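Local coordinates for type VI secretion system component (Escherichia coli O6, PDB 2P5Z), which is a component of the type VI secretion system, structurally similar to the phage T4 tail proteins gp27 and gp5, and probably forms part of the injection apparatus, at residues Gly295-Tyr298 with Ala299-Arg302; Glu304-Leu307 with Asn308-Ala311. All blocks are in the same frame, centred on the assembly; numbering follows the deposited sequence.

Overall arrangement
Interactions 1 and 2 follow each other along helix 298-308, their centres about 14 Å apart. Interaction 1 (295-298 with 299-302) is the start of the helix, where the chain enters from a loop and Phe-297 occupies the N-cap position; interaction 2 (304-307 with 308-311) is the last turn, from which the chain runs into strand 311-317. They share no direct touch beyond the helix itself, although a long, weak ion pair between Arg-300 and Glu-304 spans the interval. Arg-374 meets both, packing on Arg-300 and Ile-301 and forming a salt bridge with Glu-304. The centres lie about 22 Å and 20 Å from the centre of the chain.

Interaction 1. Residues Gly295-Tyr298 with Ala299-Arg302; sequences GAFY and ARIR
Ile-301 lays its CG1 over one face of the Phe-297 ring, and this is the compact part of the contact. CG1 stands 4.2 Å from the centroid of the Phe-297 ring and only 15° off the ring normal, a CH-pi approach offset toward the rim, with Phe-297 CZ the nearest ring atom at 4.1 Å. The two side chains run side by side in the same direction. CG of Phe-297 is roughly anti to the backbone N (chi1 -156°), a setting in which the ring lies beside the Ile-301 side chain although CB points away. Phe-297 stands at the N-cap position, right before helix 298-308, and its carbonyl O takes an i to i+4 bond from Ile-301 N (2.7 Å). The helix lies in the part of the chain related to phage tail baseplate proteins of the GPD family, consistent with the likeness to T4 gp27. One residue on, Arg-302 N bonds to Tyr-298 O at 3.1 Å. The outer side is looser. Arg-300, an exposed residue, bends at chi2 and chi3 and turns one face of its guanidinium to the Phe-297 ring, the planes 74° apart, yet its NH2 comes no nearer than 4.2 Å to Phe-297 CD1. On the exposed loop side, Ala-299 CB rests against Ala-296 O at 3.5 Å.

Interaction 2. Residues Glu304-Leu307 with Asn308-Ala311; sequences ERYL and NEQA
Tyr-306 presents the edge of its ring to Glu-309: OE1 of Glu-309 lies in the ring plane, 3.9 Å from Tyr-306 CD1, and the carboxylate is turned 70° against the ring. Both side chains point the same way. Glu-309 gets there because its CG sits between backbone N and carbonyl carbon (chi1 51°), which lays the extended chain back along the last turn, with CG 3.4 Å from Arg-305 O. A second flat group, the amide of Asn-308, turns back on its own helix. Its ND2 donates to Glu-304 O over 2.7 Å, with Glu-304 O 15° out of the amide plane, while Asn-308 N donates to the same oxygen at 2.9 Å. The two donors arrive from opposite faces of the carbonyl plane, so one oxygen is gripped twice by one residue. The amide is held at both ends, since ND2 also bonds Gly-372 O and OD1 accepts from Arg-374 N. The bonds given by Glu-309 N and Gln-310 N are weak: the former to both Arg-305 O and Tyr-306 O, the latter to Leu-307 O. A water lies within hydrogen-bonding distance of Leu-307 O (2.6 Å) and Asn-308 O (2.8 Å), and Leu-307 CD1 lies alongside Gln-310, 3.7 Å from NE2. Glu-304 forms a salt bridge with Arg-374, and Arg-305 bonds Ser-180 O, in helix 171-182. Gln-310 pairs through its backbone with Ser-238, just past strand 230-237, where the chain passes into strand 311-317, the antiparallel partner of 230-237.

Interaction 1. Residues Gly295-Tyr298 with Ala299-Arg302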
ATOM      1  N   GLY A 295     -30.756   8.124  -1.167  1.00 85.56           N
ATOM      2  CA  GLY A 295     -31.540   6.937  -0.837  1.00 84.73           C
ATOM      3  C   GLY A 295     -30.883   6.027   0.189  1.00 85.06           C
ATOM      4  O   GLY A 295     -30.090   6.528   0.977  1.00 84.47           O
ATOM      5  N   ALA A 296     -31.189   4.718   0.262  1.00 82.94           N
ATOM      6  CA  ALA A 296     -32.352   3.952  -0.303  1.00 82.69           C
ATOM      7  C   ALA A 296     -32.194   2.661  -1.157  1.00 83.08           C
ATOM      8  O   ALA A 296     -32.158   1.580  -0.566  1.00 86.67           O
ATOM      9  CB  ALA A 296     -33.559   4.810  -0.787  1.00 80.89           C
ATOM     10  N   PHE A 297     -32.029   2.689  -2.484  1.00 78.67           N
ATOM     11  CA  PHE A 297     -30.998   3.369  -3.301  1.00 76.19           C
ATOM     12  C   PHE A 297     -29.534   3.210  -2.967  1.00 74.14           C
ATOM     13  O   PHE A 297     -28.895   2.343  -3.536  1.00 75.03           O
ATOM     14  CB  PHE A 297     -31.301   4.731  -3.905  1.00 75.16           C
ATOM     15  CG  PHE A 297     -30.452   4.994  -5.121  1.00 74.49           C
ATOM     16  CD1 PHE A 297     -30.807   4.444  -6.347  1.00 74.61           C
ATOM     17  CD2 PHE A 297     -29.248   5.697  -5.029  1.00 75.85           C
ATOM     18  CE1 PHE A 297     -30.008   4.626  -7.477  1.00 74.67           C
ATOM     19  CE2 PHE A 297     -28.436   5.874  -6.149  1.00 75.44           C
ATOM     20  CZ  PHE A 297     -28.819   5.340  -7.377  1.00 74.90           C
ATOM     21  N   TYR A 298     -28.979   4.073  -2.128  1.00 71.32           N
ATOM     22  CA  TYR A 298     -27.580   3.927  -1.759  1.00 69.57           C
ATOM     23  C   TYR A 298     -27.370   2.619  -0.998  1.00 71.60           C
ATOM     24  O   TYR A 298     -26.321   1.983  -1.112  1.00 71.79           O
ATOM     25  CB  TYR A 298     -27.107   5.111  -0.927  1.00 67.63           C
ATOM     26  CG  TYR A 298     -26.597   6.266  -1.749  1.00 70.08           C
ATOM     27  CD1 TYR A 298     -25.393   6.167  -2.441  1.00 70.51           C
ATOM     28  CD2 TYR A 298     -27.305   7.470  -1.827  1.00 69.37           C
ATOM     29  CE1 TYR A 298     -24.908   7.229  -3.201  1.00 69.87           C
ATOM     30  CE2 TYR A 298     -26.827   8.531  -2.584  1.00 67.92           C
ATOM     31  CZ  TYR A 298     -25.627   8.403  -3.264  1.00 68.57           C
ATOM     32  OH  TYR A 298     -25.133   9.440  -4.012  1.00 69.08           O
ATOM     33  N   ALA A 299     -28.389   2.225  -0.238  1.00 71.93           N
ATOM     34  CA  ALA A 299     -28.403   0.942   0.440  1.00 72.36           C
ATOM     35  C   ALA A 299     -28.621  -0.192  -0.570  1.00 70.56           C
ATOM     36  O   ALA A 299     -28.122  -1.298  -0.374  1.00 69.85           O
ATOM     37  CB  ALA A 299     -29.480   0.922   1.524  1.00 69.82           C
ATOM     38  N   ARG A 300     -29.360   0.095  -1.643  1.00 66.78           N
ATOM     39  CA  ARG A 300     -29.642  -0.890  -2.678  1.00 65.50           C
ATOM     40  C   ARG A 300     -28.407  -1.150  -3.535  1.00 67.37           C
ATOM     41  O   ARG A 300     -28.086  -2.308  -3.811  1.00 68.45           O
ATOM     42  CB  ARG A 300     -30.816  -0.447  -3.551  1.00 66.10           C
ATOM     43  CG  ARG A 300     -31.454  -1.576  -4.357  1.00 65.72           C
ATOM     44  CD  ARG A 300     -31.111  -1.501  -5.819  1.00 64.37           C
ATOM     45  NE  ARG A 300     -31.892  -0.496  -6.532  1.00 66.49           N
ATOM     46  CZ  ARG A 300     -31.487   0.112  -7.645  1.00 68.76           C
ATOM     47  NH1 ARG A 300     -30.307  -0.174  -8.168  1.00 71.17           N
ATOM     48  NH2 ARG A 300     -32.253   1.018  -8.235  1.00 69.93           N
ATOM     49  N   ILE A 301     -27.730  -0.071  -3.937  1.00 64.13           N
ATOM     50  CA  ILE A 301     -26.476  -0.137  -4.680  1.00 60.86           C
ATOM     51  C   ILE A 301     -25.415  -0.876  -3.862  1.00 65.71           C
ATOM     52  O   ILE A 301     -24.757  -1.780  -4.381  1.00 68.04           O
ATOM     53  CB  ILE A 301     -25.950   1.286  -5.091  1.00 58.30           C
ATOM     54  CG1 ILE A 301     -26.875   1.979  -6.103  1.00 53.94           C
ATOM     55  CG2 ILE A 301     -24.518   1.230  -5.647  1.00 58.09           C
ATOM     56  CD1 ILE A 301     -27.230   1.165  -7.320  1.00 53.54           C
ATOM     57  N   ARG A 302     -25.280  -0.535  -2.578  1.00 67.81           N
ATOM     58  CA  ARG A 302     -24.237  -1.142  -1.742  1.00 71.94           C
ATOM     59  C   ARG A 302     -24.491  -2.627  -1.435  1.00 70.75           C
ATOM     60  O   ARG A 302     -23.557  -3.378  -1.152  1.00 70.23           O
ATOM     61  CB  ARG A 302     -23.987  -0.335  -0.460  1.00 72.61           C
ATOM     62  CG  ARG A 302     -24.998  -0.561   0.663  1.00 79.12           C
ATOM     63  CD  ARG A 302     -24.483  -0.063   2.004  1.00 80.20           C
ATOM     64  NE  ARG A 302     -23.023  -0.135   2.056  1.00 84.68           N
ATOM     65  CZ  ARG A 302     -22.315  -0.455   3.135  1.00 85.59           C
ATOM     66  NH1 ARG A 302     -22.925  -0.756   4.277  1.00 85.12           N
ATOM     67  NH2 ARG A 302     -20.989  -0.482   3.063  1.00 84.84           N
TER

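Interaction 2. Residues Glu304-Leu307 with Asn308-Ala311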
ATOM      1  N   GLU A 304     -26.120  -4.710  -3.765  1.00 65.23           N
ATOM      2  CA  GLU A 304     -25.790  -5.306  -5.055  1.00 64.44           C
ATOM      3  C   GLU A 304     -24.273  -5.454  -5.249  1.00 65.83           C
ATOM      4  O   GLU A 304     -23.808  -6.418  -5.866  1.00 69.46           O
ATOM      5  CB  GLU A 304     -26.391  -4.491  -6.202  1.00 62.69           C
ATOM      6  CG  GLU A 304     -27.916  -4.510  -6.284  1.00 63.92           C
ATOM      7  CD  GLU A 304     -28.470  -3.969  -7.614  1.00 67.81           C
ATOM      8  OE1 GLU A 304     -27.696  -3.737  -8.574  1.00 70.41           O
ATOM      9  OE2 GLU A 304     -29.699  -3.782  -7.708  1.00 70.76           O
ATOM     10  N   ARG A 305     -23.508  -4.511  -4.703  1.00 64.09           N
ATOM     11  CA  ARG A 305     -22.051  -4.564  -4.741  1.00 64.44           C
ATOM     12  C   ARG A 305     -21.514  -5.699  -3.865  1.00 65.60           C
ATOM     13  O   ARG A 305     -20.510  -6.318  -4.211  1.00 66.89           O
ATOM     14  CB  ARG A 305     -21.452  -3.215  -4.314  1.00 63.81           C
ATOM     15  CG  ARG A 305     -19.986  -3.011  -4.695  1.00 63.78           C
ATOM     16  CD  ARG A 305     -19.403  -1.719  -4.105  1.00 66.53           C
ATOM     17  NE  ARG A 305     -20.034  -0.515  -4.658  1.00 69.99           N
ATOM     18  CZ  ARG A 305     -20.640   0.434  -3.944  1.00 69.77           C
ATOM     19  NH1 ARG A 305     -21.182   1.470  -4.570  1.00 71.29           N
ATOM     20  NH2 ARG A 305     -20.704   0.362  -2.618  1.00 66.39           N
ATOM     21  N   TYR A 306     -22.185  -5.966  -2.740  1.00 69.01           N
ATOM     22  CA  TYR A 306     -21.824  -7.089  -1.857  1.00 67.82           C
ATOM     23  C   TYR A 306     -22.101  -8.426  -2.528  1.00 63.18           C
ATOM     24  O   TYR A 306     -21.276  -9.338  -2.459  1.00 60.19           O
ATOM     25  CB  TYR A 306     -22.540  -7.017  -0.503  1.00 74.80           C
ATOM     26  CG  TYR A 306     -21.883  -6.080   0.488  1.00 78.82           C
ATOM     27  CD1 TYR A 306     -20.489  -5.952   0.542  1.00 80.48           C
ATOM     28  CD2 TYR A 306     -22.649  -5.328   1.386  1.00 79.19           C
ATOM     29  CE1 TYR A 306     -19.878  -5.090   1.455  1.00 80.20           C
ATOM     30  CE2 TYR A 306     -22.049  -4.470   2.303  1.00 79.13           C
ATOM     31  CZ  TYR A 306     -20.665  -4.356   2.331  1.00 79.49           C
ATOM     32  OH  TYR A 306     -20.066  -3.509   3.238  1.00 80.19           O
ATOM     33  N   LEU A 307     -23.251  -8.515  -3.192  1.00 59.01           N
ATOM     34  CA  LEU A 307     -23.624  -9.678  -3.990  1.00 56.66           C
ATOM     35  C   LEU A 307     -22.645  -9.910  -5.161  1.00 60.75           C
ATOM     36  O   LEU A 307     -22.322 -11.058  -5.483  1.00 65.34           O
ATOM     37  CB  LEU A 307     -25.062  -9.529  -4.491  1.00 54.10           C
ATOM     38  CG  LEU A 307     -26.218 -10.185  -3.707  1.00 56.45           C
ATOM     39  CD1 LEU A 307     -25.955 -10.368  -2.210  1.00 53.14           C
ATOM     40  CD2 LEU A 307     -27.536  -9.440  -3.932  1.00 54.38           C
ATOM     41  N   ASN A 308     -22.157  -8.821  -5.759  1.00 59.26           N
ATOM     42  CA  ASN A 308     -21.150  -8.885  -6.813  1.00 57.78           C
ATOM     43  C   ASN A 308     -19.878  -9.617  -6.388  1.00 57.79           C
ATOM     44  O   ASN A 308     -19.377 -10.465  -7.119  1.00 58.65           O
ATOM     45  CB  ASN A 308     -20.804  -7.479  -7.356  1.00 55.16           C
ATOM     46  CG  ASN A 308     -21.659  -7.085  -8.567  1.00 56.23           C
ATOM     47  OD1 ASN A 308     -21.162  -6.995  -9.695  1.00 54.93           O
ATOM     48  ND2 ASN A 308     -22.959  -6.871  -8.339  1.00 53.82           N
ATOM     49  N   GLU A 309     -19.368  -9.314  -5.204  1.00 57.01           N
ATOM     50  CA  GLU A 309     -18.103  -9.907  -4.780  1.00 59.24           C
ATOM     51  C   GLU A 309     -18.280 -11.186  -3.956  1.00 57.69           C
ATOM     52  O   GLU A 309     -17.313 -11.761  -3.487  1.00 51.58           O
ATOM     53  CB  GLU A 309     -17.265  -8.879  -4.025  1.00 64.12           C
ATOM     54  CG  GLU A 309     -18.018  -8.196  -2.909  1.00 71.68           C
ATOM     55  CD  GLU A 309     -17.245  -7.047  -2.283  1.00 76.67           C
ATOM     56  OE1 GLU A 309     -17.086  -7.056  -1.040  1.00 78.94           O
ATOM     57  OE2 GLU A 309     -16.801  -6.138  -3.026  1.00 78.27           O
ATOM     58  N   GLN A 310     -19.528 -11.622  -3.804  1.00 60.64           N
ATOM     59  CA  GLN A 310     -19.869 -12.821  -3.049  1.00 59.63           C
ATOM     60  C   GLN A 310     -19.748 -14.076  -3.915  1.00 59.75           C
ATOM     61  O   GLN A 310     -19.623 -15.182  -3.399  1.00 54.05           O
ATOM     62  CB  GLN A 310     -21.315 -12.722  -2.562  1.00 62.65           C
ATOM     63  CG  GLN A 310     -21.611 -13.512  -1.298  1.00 66.92           C
ATOM     64  CD  GLN A 310     -23.094 -13.647  -1.022  1.00 70.33           C
ATOM     65  OE1 GLN A 310     -23.498 -13.945   0.103  1.00 71.63           O
ATOM     66  NE2 GLN A 310     -23.915 -13.437  -2.049  1.00 71.52           N
ATOM     67  N   ALA A 311     -19.820 -13.901  -5.232  1.00 58.49           N
ATOM     68  CA  ALA A 311     -19.818 -15.030  -6.145  1.00 54.57           C
ATOM     69  C   ALA A 311     -18.986 -14.743  -7.381  1.00 56.59           C
ATOM     70  O   ALA A 311     -19.477 -14.126  -8.320  1.00 60.42           O
ATOM     71  CB  ALA A 311     -21.230 -15.375  -6.546  1.00 48.25           C
TER
HETATM   72  O   HOH W   1     -21.507 -12.230  -7.629  1.00 57.35           O